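Probable transcriptional regulator (Pseudomonas aeruginosa, PDB 2ESN) probably acts as a LysR-type transcriptional regulator, using an N-terminal helix-turn-helix domain to bind DNA and a periplasmic-binding-protein-like domain to sense a still unidentified effector. Local coordinates at residues Asp109-Ala114 and Phe153-Asp158; Glu138-Val143 and Glu160-Pro165; Gln169-Phe174 and Trp296-Leu301. One frame throughout, in Å; residues are numbered along the deposited sequence.

Contact 1 of 3, residues Asp109-Ala114 and Phe153-Asp158; sequences DYTAFA and FALGYD
Thr-111, in the first turn of helix 109-126, settles onto Leu-155 and the start of Gly-156 on strand 153-157. The contact is small, 136 Å² counted over both sides, and fully buried. Thr-111 and Leu-155 are the residues whose CA atoms come nearest across the segments, at 6.5 Å.

The side chains of Thr-111 and Leu-155 both point at the opposing segment, but they run in opposite senses and meet along their flanks. Thr-111 CB sits 3.7 Å from Leu-155 CB, and Leu-155 CD1 carries on along the threonine to within 3.8 Å of the same Thr-111 CB. That methyl gets there because Leu-155 is stretched out beyond CB, with CD1 anti to CA (chi2 179°); the CD1 branch, rather than CD2, does the touching. The threonine methyl takes the other direction, toward the strand backbone, with Thr-111 CG2 4.1 Å from Gly-156 N. Glycine offers only backbone here, and the methyl lies against it.

Thr-111 OG1 comes within 3.7 Å of Leu-155 CB, yet this is mere packing. With chi1 at 53° the hydroxyl lies between the backbone N and the carbonyl carbon, and it accepts a hydrogen bond from Thr-108 N. The buried hydroxyl oxygen thus has a backbone N-H partner at the residue just before the helix, while the neighbouring carbons pack against the leucine.

Strand 153-157 pairs in parallel with strand 102-107 and antiparallel with strand 278-285, and Leu-155 also touches Phe-105 and Leu-282 from these two neighbours. Helix 109-126 packs against this part of the sheet through Thr-111, while its Phe-113 meets Phe-241 of the second subunit edge-to-face, placing the helix between sheet and subunit interface.

Contact 2 of 3, residues Glu138-Val143 and Glu160-Pro165; sequences ERKLSV and EHERLP
Two irregular loops, neither helix nor strand, run past each other, with Lys-140 and Leu-141 on one facing Glu-162 and Pro-165 on the other, and the second loop contains a cis peptide bond just before His-161. Two side-chain pairs bridge them, one charged and one apolar; the segments as a whole bury 177 Å² between them.

The charged pair is a salt bridge with a hydrogen bond in it: Lys-140 NZ donates to Glu-162 OE1 over 3.1 Å. It arrives on the syn side of the carboxylate oxygen, 17° out of the carboxylate plane. Lys-140 leaves its backbone with CG anti to N (chi1 178°) and then bends near its end, at chi3 and chi4, whereas Glu-162 runs out extended beyond CG. Both partners are shared. The ammonium also binds Tyr-157 O and Tyr-283 OH, giving NZ three oxygen partners, and Glu-162 OE1 takes a second hydrogen bond from Glu-159 N. The positive charge would be expected to help keep the glutamate ionised.

Beside this, Leu-141 and Pro-165 meet end on. Leu-141 CD1 lies 3.9 Å from Pro-165 CD, while Leu-141 CD2 comes within 4.2 Å of Pro-165 CG, so both branches of the leucine bear on the proline. Ile-168 and Tyr-283 also touch Leu-141.

Next in the chain, Ser-142 is the N-cap of helix 143-148, its OG making a weak bond to Ala-145 N. The loops leave the C-terminal ends of parallel strands 131-136 and 153-157, which that helix joins in a beta-alpha-beta crossover, a layout typical of the Rossmann-like lobes of periplasmic-binding-protein folds.

Contact 3 of 3, residues Gln169-Phe174 and Trp296-Leu301; sequences QAHDWF and WMIGQL
His-171 and Trp-173, pointing from the same side of strand 169-174, each offer a ring face to helix 296-301. Strand and helix run in roughly the same direction, 32° apart, with axes 9.3 Å from each other at their closest.

Ile-298 CG2 stands almost squarely over the imidazole of His-171, 4.0 Å from the ring centroid and 10° off its normal. The isoleucine branch that makes this CH-pi contact is the one set anti to the backbone N. The other branch ends in CD1, 4.3 Å from Gln-169 NE2, a looser touch; that amide nitrogen is bonded to Ser-284 OG.

One turn on, Leu-301 CD2 lies over the five-membered ring of Trp-173, 4.1 Å from its centroid and offset toward the rim, nearest to Trp-173 CG at 3.9 Å. With chi1 at 59° the indole is folded back between the backbone N and the carbonyl carbon, and its far end turns away from the helix, where Trp-173 CH2 packs on Ala-114 of helix 109-126. Leucine and indole run alongside one another.

No hydrogen bond links the segments: between these two the contact rests on methyl-on-ring packing, that is on dispersion and weak CH-pi attraction.

From the N terminus, contact 1 opens at helix 109-126 and contact 2 at 138-143, within the 38 residues that contact 1 encloses; contact 1 closes at strand 153-157 and contact 2 only afterwards, at 160-165, so the two loops cross. Contact 3 follows in series. It opens on strand 168-183 and closes, after 121 intervening residues, on helix 293-303, bringing a C-terminal helix back to the same sheet. The three meet directly: Ala-154 packs on the backbone of Lys-140, Phe-153 on Met-297 and Ile-298, Ala-114 on Trp-173, and Leu-164 on Ala-170. Together they tie helices and connecting loops to one mixed sheet of the probable effector-binding domain.

Contact 1 of 3, residues Asp109-Ala114 and Phe153-Asp158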
loop_
_atom_site.group_PDB
_atom_site.type_symbol
_atom_site.label_atom_id
_atom_site.label_comp_id
_atom_site.label_asym_id
_atom_site.label_seq_id
_atom_site.Cartn_x
_atom_site.Cartn_y
_atom_site.Cartn_z
ATOM N N ASP C 109 1.292 -22.078 -11.102
ATOM C CA ASP C 109 0.831 -22.920 -12.186
ATOM C C ASP C 109 0.983 -24.400 -11.794
ATOM O O ASP C 109 0.110 -25.183 -12.056
ATOM C CB ASP C 109 1.493 -22.557 -13.526
ATOM C CG ASP C 109 2.777 -23.311 -13.764
ATOM O OD1 ASP C 109 3.584 -23.391 -12.804
ATOM O OD2 ASP C 109 2.930 -23.857 -14.877
ATOM N N TYR C 110 2.046 -24.784 -11.111
ATOM C CA TYR C 110 2.184 -26.197 -10.768
ATOM C C TYR C 110 1.101 -26.696 -9.826
ATOM O O TYR C 110 0.549 -27.743 -10.044
ATOM C CB TYR C 110 3.588 -26.578 -10.256
ATOM C CG TYR C 110 3.612 -28.017 -9.872
ATOM C CD1 TYR C 110 3.290 -28.977 -10.785
ATOM C CD2 TYR C 110 3.948 -28.422 -8.588
ATOM C CE1 TYR C 110 3.273 -30.329 -10.479
ATOM C CE2 TYR C 110 3.945 -29.784 -8.266
ATOM C CZ TYR C 110 3.567 -30.720 -9.222
ATOM O OH TYR C 110 3.475 -32.086 -8.941
ATOM N N THR C 111 0.792 -25.959 -8.774
ATOM C CA THR C 111 -0.134 -26.437 -7.774
ATOM C C THR C 111 -1.578 -26.321 -8.319
ATOM O O THR C 111 -2.434 -27.122 -7.995
ATOM C CB THR C 111 0.060 -25.709 -6.384
ATOM O OG1 THR C 111 0.003 -24.283 -6.559
ATOM C CG2 THR C 111 1.394 -26.103 -5.678
ATOM N N ALA C 112 -1.847 -25.336 -9.141
ATOM C CA ALA C 112 -3.150 -25.286 -9.833
ATOM C C ALA C 112 -3.331 -26.540 -10.712
ATOM O O ALA C 112 -4.378 -27.211 -10.689
ATOM C CB ALA C 112 -3.258 -23.986 -10.669
ATOM N N PHE C 113 -2.279 -26.870 -11.461
ATOM C CA PHE C 113 -2.283 -28.075 -12.257
ATOM C C PHE C 113 -2.489 -29.336 -11.451
ATOM O O PHE C 113 -3.225 -30.251 -11.914
ATOM C CB PHE C 113 -0.972 -28.166 -13.091
ATOM C CG PHE C 113 -0.620 -29.583 -13.535
ATOM C CD1 PHE C 113 -1.147 -30.130 -14.693
ATOM C CD2 PHE C 113 0.220 -30.369 -12.771
ATOM C CE1 PHE C 113 -0.784 -31.433 -15.078
ATOM C CE2 PHE C 113 0.546 -31.647 -13.131
ATOM C CZ PHE C 113 0.060 -32.185 -14.311
ATOM N N ALA C 114 -1.830 -29.448 -10.296
ATOM C CA ALA C 114 -1.856 -30.703 -9.520
ATOM C C ALA C 114 -3.221 -30.910 -8.780
ATOM O O ALA C 114 -3.779 -32.019 -8.751
ATOM C CB ALA C 114 -0.627 -30.834 -8.569
ATOM N N PHE C 153 -6.866 -20.002 1.480
ATOM C CA PHE C 153 -5.827 -21.017 1.541
ATOM C C PHE C 153 -4.627 -20.683 0.644
ATOM O O PHE C 153 -4.747 -19.930 -0.291
ATOM C CB PHE C 153 -6.366 -22.365 1.021
ATOM C CG PHE C 153 -7.469 -22.962 1.832
ATOM C CD1 PHE C 153 -8.783 -22.855 1.397
ATOM C CD2 PHE C 153 -7.193 -23.674 2.981
ATOM C CE1 PHE C 153 -9.831 -23.446 2.123
ATOM C CE2 PHE C 153 -8.237 -24.223 3.759
ATOM C CZ PHE C 153 -9.544 -24.144 3.324
ATOM N N ALA C 154 -3.500 -21.331 0.897
ATOM C CA ALA C 154 -2.336 -21.182 0.041
ATOM C C ALA C 154 -1.815 -22.558 -0.242
ATOM O O ALA C 154 -2.008 -23.472 0.558
ATOM C CB ALA C 154 -1.277 -20.294 0.699
ATOM N N LEU C 155 -1.181 -22.726 -1.399
ATOM C CA LEU C 155 -0.656 -24.038 -1.799
ATOM C C LEU C 155 0.851 -23.943 -2.008
ATOM O O LEU C 155 1.342 -22.911 -2.451
ATOM C CB LEU C 155 -1.292 -24.474 -3.144
ATOM C CG LEU C 155 -2.822 -24.509 -3.255
ATOM C CD1 LEU C 155 -3.290 -24.944 -4.671
ATOM C CD2 LEU C 155 -3.386 -25.498 -2.209
ATOM N N GLY C 156 1.572 -25.026 -1.710
ATOM C CA GLY C 156 3.019 -25.092 -1.986
ATOM C C GLY C 156 3.605 -26.288 -1.258
ATOM O O GLY C 156 2.876 -27.156 -0.821
ATOM N N TYR C 157 4.918 -26.334 -1.114
ATOM C CA TYR C 157 5.587 -27.332 -0.289
ATOM C C TYR C 157 6.623 -26.681 0.664
ATOM O O TYR C 157 7.031 -25.523 0.449
ATOM C CB TYR C 157 6.138 -28.505 -1.138
ATOM C CG TYR C 157 7.359 -28.279 -2.069
ATOM C CD1 TYR C 157 7.184 -28.073 -3.463
ATOM C CD2 TYR C 157 8.684 -28.387 -1.563
ATOM C CE1 TYR C 157 8.291 -27.929 -4.343
ATOM C CE2 TYR C 157 9.817 -28.267 -2.426
ATOM C CZ TYR C 157 9.617 -28.018 -3.815
ATOM O OH TYR C 157 10.731 -27.863 -4.643
ATOM N N ASP C 158 7.003 -27.395 1.730
ATOM C CA ASP C 158 7.989 -26.840 2.697
ATOM C C ASP C 158 9.339 -27.221 2.200
ATOM O O ASP C 158 9.586 -28.389 1.928
ATOM C CB ASP C 158 7.862 -27.385 4.150
ATOM C CG ASP C 158 6.465 -27.163 4.786
ATOM O OD1 ASP C 158 5.828 -26.092 4.594
ATOM O OD2 ASP C 158 6.036 -28.093 5.505
#

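Contact 2 of 3, residues Glu138-Val143 and Glu160-Pro165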
loop_
_atom_site.group_PDB
_atom_site.type_symbol
_atom_site.label_atom_id
_atom_site.label_comp_id
_atom_site.label_asym_id
_atom_site.label_seq_id
_atom_site.Cartn_x
_atom_site.Cartn_y
_atom_site.Cartn_z
ATOM N N GLU C 138 2.362 -12.788 -4.167
ATOM C CA GLU C 138 3.755 -12.300 -4.245
ATOM C C GLU C 138 4.731 -13.187 -3.477
ATOM O O GLU C 138 5.927 -13.212 -3.796
ATOM C CB GLU C 138 3.853 -10.806 -3.877
ATOM C CG GLU C 138 2.922 -9.903 -4.742
ATOM C CD GLU C 138 3.664 -9.035 -5.801
ATOM O OE1 GLU C 138 4.885 -8.763 -5.632
ATOM O OE2 GLU C 138 3.030 -8.608 -6.809
ATOM N N ARG C 139 4.226 -13.956 -2.517
ATOM C CA ARG C 139 5.022 -15.028 -1.904
ATOM C C ARG C 139 4.180 -16.256 -1.616
ATOM O O ARG C 139 2.950 -16.168 -1.644
ATOM C CB ARG C 139 5.674 -14.559 -0.609
ATOM C CG ARG C 139 4.691 -13.941 0.382
ATOM C CD ARG C 139 5.424 -12.996 1.336
ATOM N NE ARG C 139 5.963 -13.734 2.470
ATOM C CZ ARG C 139 7.071 -13.404 3.135
ATOM N NH1 ARG C 139 7.780 -12.329 2.773
ATOM N NH2 ARG C 139 7.472 -14.160 4.162
ATOM N N LYS C 140 4.847 -17.380 -1.332
ATOM C CA LYS C 140 4.165 -18.655 -1.018
ATOM C C LYS C 140 3.118 -18.504 0.103
ATOM O O LYS C 140 1.998 -18.981 0.006
ATOM C CB LYS C 140 5.147 -19.745 -0.630
ATOM C CG LYS C 140 4.429 -21.050 -0.258
ATOM C CD LYS C 140 5.264 -22.305 -0.455
ATOM C CE LYS C 140 6.526 -22.327 0.396
ATOM N NZ LYS C 140 6.398 -23.049 1.708
ATOM N N LEU C 141 3.504 -17.796 1.154
ATOM C CA LEU C 141 2.802 -17.854 2.421
ATOM C C LEU C 141 2.758 -16.453 3.029
ATOM O O LEU C 141 3.703 -16.032 3.662
ATOM C CB LEU C 141 3.567 -18.809 3.325
ATOM C CG LEU C 141 2.789 -19.665 4.301
ATOM C CD1 LEU C 141 3.720 -20.659 4.934
ATOM C CD2 LEU C 141 2.143 -18.762 5.350
ATOM N N SER C 142 1.673 -15.732 2.784
ATOM C CA SER C 142 1.461 -14.415 3.363
ATOM C C SER C 142 0.388 -14.553 4.472
ATOM O O SER C 142 -0.831 -14.507 4.195
ATOM C CB SER C 142 1.079 -13.405 2.267
ATOM O OG SER C 142 0.268 -12.340 2.771
ATOM N N VAL C 143 0.853 -14.767 5.710
ATOM C CA VAL C 143 0.004 -14.907 6.913
ATOM C C VAL C 143 -0.994 -13.755 7.040
ATOM O O VAL C 143 -2.120 -13.940 7.528
ATOM C CB VAL C 143 0.865 -15.059 8.221
ATOM C CG1 VAL C 143 1.961 -13.986 8.294
ATOM C CG2 VAL C 143 -0.004 -15.049 9.492
ATOM N N GLU C 160 12.492 -28.169 3.342
ATOM C CA GLU C 160 13.501 -28.801 4.203
ATOM C C GLU C 160 13.705 -28.356 5.666
ATOM O O GLU C 160 14.533 -27.479 5.920
ATOM C CB GLU C 160 14.856 -28.736 3.486
ATOM C CG GLU C 160 15.525 -27.348 3.578
ATOM C CD GLU C 160 16.978 -27.374 3.198
ATOM O OE1 GLU C 160 17.301 -28.161 2.282
ATOM O OE2 GLU C 160 17.787 -26.615 3.808
ATOM N N HIS C 161 12.929 -28.851 6.631
ATOM C CA HIS C 161 11.505 -29.008 6.550
ATOM C C HIS C 161 11.117 -27.679 7.239
ATOM O O HIS C 161 11.139 -27.562 8.476
ATOM C CB HIS C 161 11.075 -30.237 7.355
ATOM C CG HIS C 161 11.711 -31.514 6.886
ATOM N ND1 HIS C 161 10.996 -32.684 6.710
ATOM C CD2 HIS C 161 12.992 -31.803 6.540
ATOM C CE1 HIS C 161 11.810 -33.639 6.286
ATOM N NE2 HIS C 161 13.025 -33.130 6.171
ATOM N N GLU C 162 10.839 -26.672 6.407
ATOM C CA GLU C 162 10.603 -25.282 6.831
ATOM C C GLU C 162 9.707 -25.231 8.065
ATOM O O GLU C 162 8.733 -25.981 8.163
ATOM C CB GLU C 162 9.970 -24.460 5.683
ATOM C CG GLU C 162 10.950 -23.849 4.639
ATOM C CD GLU C 162 10.267 -23.479 3.288
ATOM O OE1 GLU C 162 9.072 -23.795 3.112
ATOM O OE2 GLU C 162 10.924 -22.882 2.383
ATOM N N ARG C 163 10.047 -24.360 9.010
ATOM C CA ARG C 163 9.156 -24.108 10.153
ATOM C C ARG C 163 7.966 -23.208 9.754
ATOM O O ARG C 163 8.135 -22.180 9.081
ATOM C CB ARG C 163 9.933 -23.519 11.347
ATOM C CG ARG C 163 9.066 -23.202 12.567
ATOM C CD ARG C 163 9.880 -22.651 13.744
ATOM N NE ARG C 163 10.035 -21.177 13.853
ATOM C CZ ARG C 163 9.746 -20.237 12.937
ATOM N NH1 ARG C 163 9.242 -20.522 11.729
ATOM N NH2 ARG C 163 9.963 -18.963 13.250
ATOM N N LEU C 164 6.768 -23.617 10.161
ATOM C CA LEU C 164 5.553 -22.846 9.924
ATOM C C LEU C 164 5.460 -21.555 10.765
ATOM O O LEU C 164 5.679 -21.599 11.989
ATOM C CB LEU C 164 4.316 -23.714 10.190
ATOM C CG LEU C 164 4.011 -24.817 9.187
ATOM C CD1 LEU C 164 2.715 -25.519 9.579
ATOM C CD2 LEU C 164 3.946 -24.254 7.759
ATOM N N PRO C 165 5.106 -20.411 10.111
ATOM C CA PRO C 165 4.858 -19.137 10.816
ATOM C C PRO C 165 3.717 -19.292 11.804
ATOM O O PRO C 165 2.962 -20.286 11.725
ATOM C CB PRO C 165 4.455 -18.166 9.692
ATOM C CG PRO C 165 4.953 -18.772 8.451
ATOM C CD PRO C 165 4.915 -20.264 8.657
#

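Contact 3 of 3, residues Gln169-Phe174 and Trp296-Leu301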
loop_
_atom_site.group_PDB
_atom_site.type_symbol
_atom_site.label_atom_id
_atom_site.label_comp_id
_atom_site.label_asym_id
_atom_site.label_seq_id
_atom_site.Cartn_x
_atom_site.Cartn_y
_atom_site.Cartn_z
ATOM N N GLN C 169 -1.413 -23.146 9.968
ATOM C CA GLN C 169 -1.438 -24.617 9.933
ATOM C C GLN C 169 -1.385 -25.124 8.452
ATOM O O GLN C 169 -1.814 -24.416 7.526
ATOM C CB GLN C 169 -2.714 -25.141 10.631
ATOM C CG GLN C 169 -4.018 -24.665 9.961
ATOM C CD GLN C 169 -5.300 -24.977 10.749
ATOM O OE1 GLN C 169 -5.246 -25.581 11.837
ATOM N NE2 GLN C 169 -6.460 -24.536 10.208
ATOM N N ALA C 170 -0.909 -26.354 8.271
ATOM C CA ALA C 170 -0.679 -26.964 6.967
ATOM C C ALA C 170 -1.224 -28.404 6.958
ATOM O O ALA C 170 -1.205 -29.097 7.988
ATOM C CB ALA C 170 0.791 -26.975 6.666
ATOM N N HIS C 171 -1.733 -28.836 5.804
ATOM C CA HIS C 171 -2.168 -30.207 5.643
ATOM C C HIS C 171 -1.618 -30.755 4.349
ATOM O O HIS C 171 -1.802 -30.150 3.270
ATOM C CB HIS C 171 -3.703 -30.303 5.678
ATOM C CG HIS C 171 -4.284 -30.106 7.048
ATOM N ND1 HIS C 171 -4.685 -28.867 7.520
ATOM C CD2 HIS C 171 -4.528 -30.992 8.049
ATOM C CE1 HIS C 171 -5.160 -29.004 8.748
ATOM N NE2 HIS C 171 -5.077 -30.282 9.091
ATOM N N ASP C 172 -0.981 -31.915 4.435
ATOM C CA ASP C 172 -0.368 -32.528 3.256
ATOM C C ASP C 172 -1.384 -33.120 2.312
ATOM O O ASP C 172 -2.356 -33.764 2.762
ATOM C CB ASP C 172 0.641 -33.561 3.704
ATOM C CG ASP C 172 1.715 -32.950 4.563
ATOM O OD1 ASP C 172 2.008 -31.735 4.420
ATOM O OD2 ASP C 172 2.253 -33.687 5.400
ATOM N N TRP C 173 -1.198 -32.888 1.013
ATOM C CA TRP C 173 -2.102 -33.530 0.019
ATOM C C TRP C 173 -1.510 -34.360 -1.152
ATOM O O TRP C 173 -2.252 -35.082 -1.848
ATOM C CB TRP C 173 -3.190 -32.551 -0.446
ATOM C CG TRP C 173 -2.668 -31.300 -1.079
ATOM C CD1 TRP C 173 -2.231 -30.196 -0.423
ATOM C CD2 TRP C 173 -2.524 -31.022 -2.502
ATOM N NE1 TRP C 173 -1.813 -29.253 -1.340
ATOM C CE2 TRP C 173 -2.013 -29.723 -2.617
ATOM C CE3 TRP C 173 -2.772 -31.762 -3.678
ATOM C CZ2 TRP C 173 -1.739 -29.104 -3.890
ATOM C CZ3 TRP C 173 -2.513 -31.171 -4.928
ATOM C CH2 TRP C 173 -1.985 -29.850 -5.024
ATOM N N PHE C 174 -0.201 -34.274 -1.358
ATOM C CA PHE C 174 0.454 -34.991 -2.454
ATOM C C PHE C 174 1.950 -35.114 -2.222
ATOM O O PHE C 174 2.653 -34.087 -2.126
ATOM C CB PHE C 174 0.251 -34.227 -3.764
ATOM C CG PHE C 174 0.740 -34.968 -4.990
ATOM C CD1 PHE C 174 0.342 -36.287 -5.239
ATOM C CD2 PHE C 174 1.571 -34.339 -5.905
ATOM C CE1 PHE C 174 0.797 -36.980 -6.394
ATOM C CE2 PHE C 174 2.004 -34.994 -7.049
ATOM C CZ PHE C 174 1.625 -36.332 -7.309
ATOM N N TRP C 296 -14.592 -28.027 5.778
ATOM C CA TRP C 296 -15.009 -28.932 4.684
ATOM C C TRP C 296 -13.897 -29.059 3.605
ATOM O O TRP C 296 -13.497 -30.193 3.200
ATOM C CB TRP C 296 -16.301 -28.424 4.112
ATOM C CG TRP C 296 -16.766 -29.138 2.879
ATOM C CD1 TRP C 296 -17.450 -30.308 2.825
ATOM C CD2 TRP C 296 -16.611 -28.695 1.521
ATOM N NE1 TRP C 296 -17.732 -30.622 1.525
ATOM C CE2 TRP C 296 -17.192 -29.675 0.698
ATOM C CE3 TRP C 296 -15.983 -27.583 0.921
ATOM C CZ2 TRP C 296 -17.230 -29.571 -0.693
ATOM C CZ3 TRP C 296 -16.015 -27.475 -0.504
ATOM C CH2 TRP C 296 -16.635 -28.479 -1.280
ATOM N N MET C 297 -13.380 -27.900 3.169
ATOM C CA MET C 297 -12.402 -27.885 2.101
ATOM C C MET C 297 -11.158 -28.603 2.563
ATOM O O MET C 297 -10.531 -29.371 1.797
ATOM C CB MET C 297 -12.110 -26.475 1.601
ATOM C CG MET C 297 -11.069 -26.469 0.422
ATOM S SD MET C 297 -11.572 -27.335 -1.070
ATOM C CE MET C 297 -12.613 -26.190 -1.678
ATOM N N ILE C 298 -10.784 -28.401 3.830
ATOM C CA ILE C 298 -9.666 -29.157 4.380
ATOM C C ILE C 298 -9.921 -30.675 4.275
ATOM O O ILE C 298 -9.074 -31.422 3.814
ATOM C CB ILE C 298 -9.365 -28.779 5.823
ATOM C CG1 ILE C 298 -8.663 -27.423 5.893
ATOM C CG2 ILE C 298 -8.415 -29.778 6.429
ATOM C CD1 ILE C 298 -8.726 -26.788 7.296
ATOM N N GLY C 299 -11.103 -31.133 4.689
ATOM C CA GLY C 299 -11.439 -32.556 4.536
ATOM C C GLY C 299 -11.542 -33.046 3.083
ATOM O O GLY C 299 -11.276 -34.221 2.802
ATOM N N GLN C 300 -11.944 -32.154 2.166
ATOM C CA GLN C 300 -12.021 -32.513 0.754
ATOM C C GLN C 300 -10.681 -33.012 0.224
ATOM O O GLN C 300 -10.632 -34.093 -0.372
ATOM C CB GLN C 300 -12.580 -31.381 -0.125
ATOM C CG GLN C 300 -14.064 -31.225 -0.023
ATOM C CD GLN C 300 -14.844 -32.533 -0.308
ATOM O OE1 GLN C 300 -14.900 -32.990 -1.449
ATOM N NE2 GLN C 300 -15.458 -33.122 0.737
ATOM N N LEU C 301 -9.598 -32.258 0.461
ATOM C CA LEU C 301 -8.265 -32.663 -0.024
ATOM C C LEU C 301 -7.724 -33.932 0.654
ATOM O O LEU C 301 -6.810 -34.583 0.129
ATOM C CB LEU C 301 -7.271 -31.537 0.124
ATOM C CG LEU C 301 -7.238 -30.521 -1.016
ATOM C CD1 LEU C 301 -8.586 -29.891 -1.198
ATOM C CD2 LEU C 301 -6.141 -29.437 -0.819
#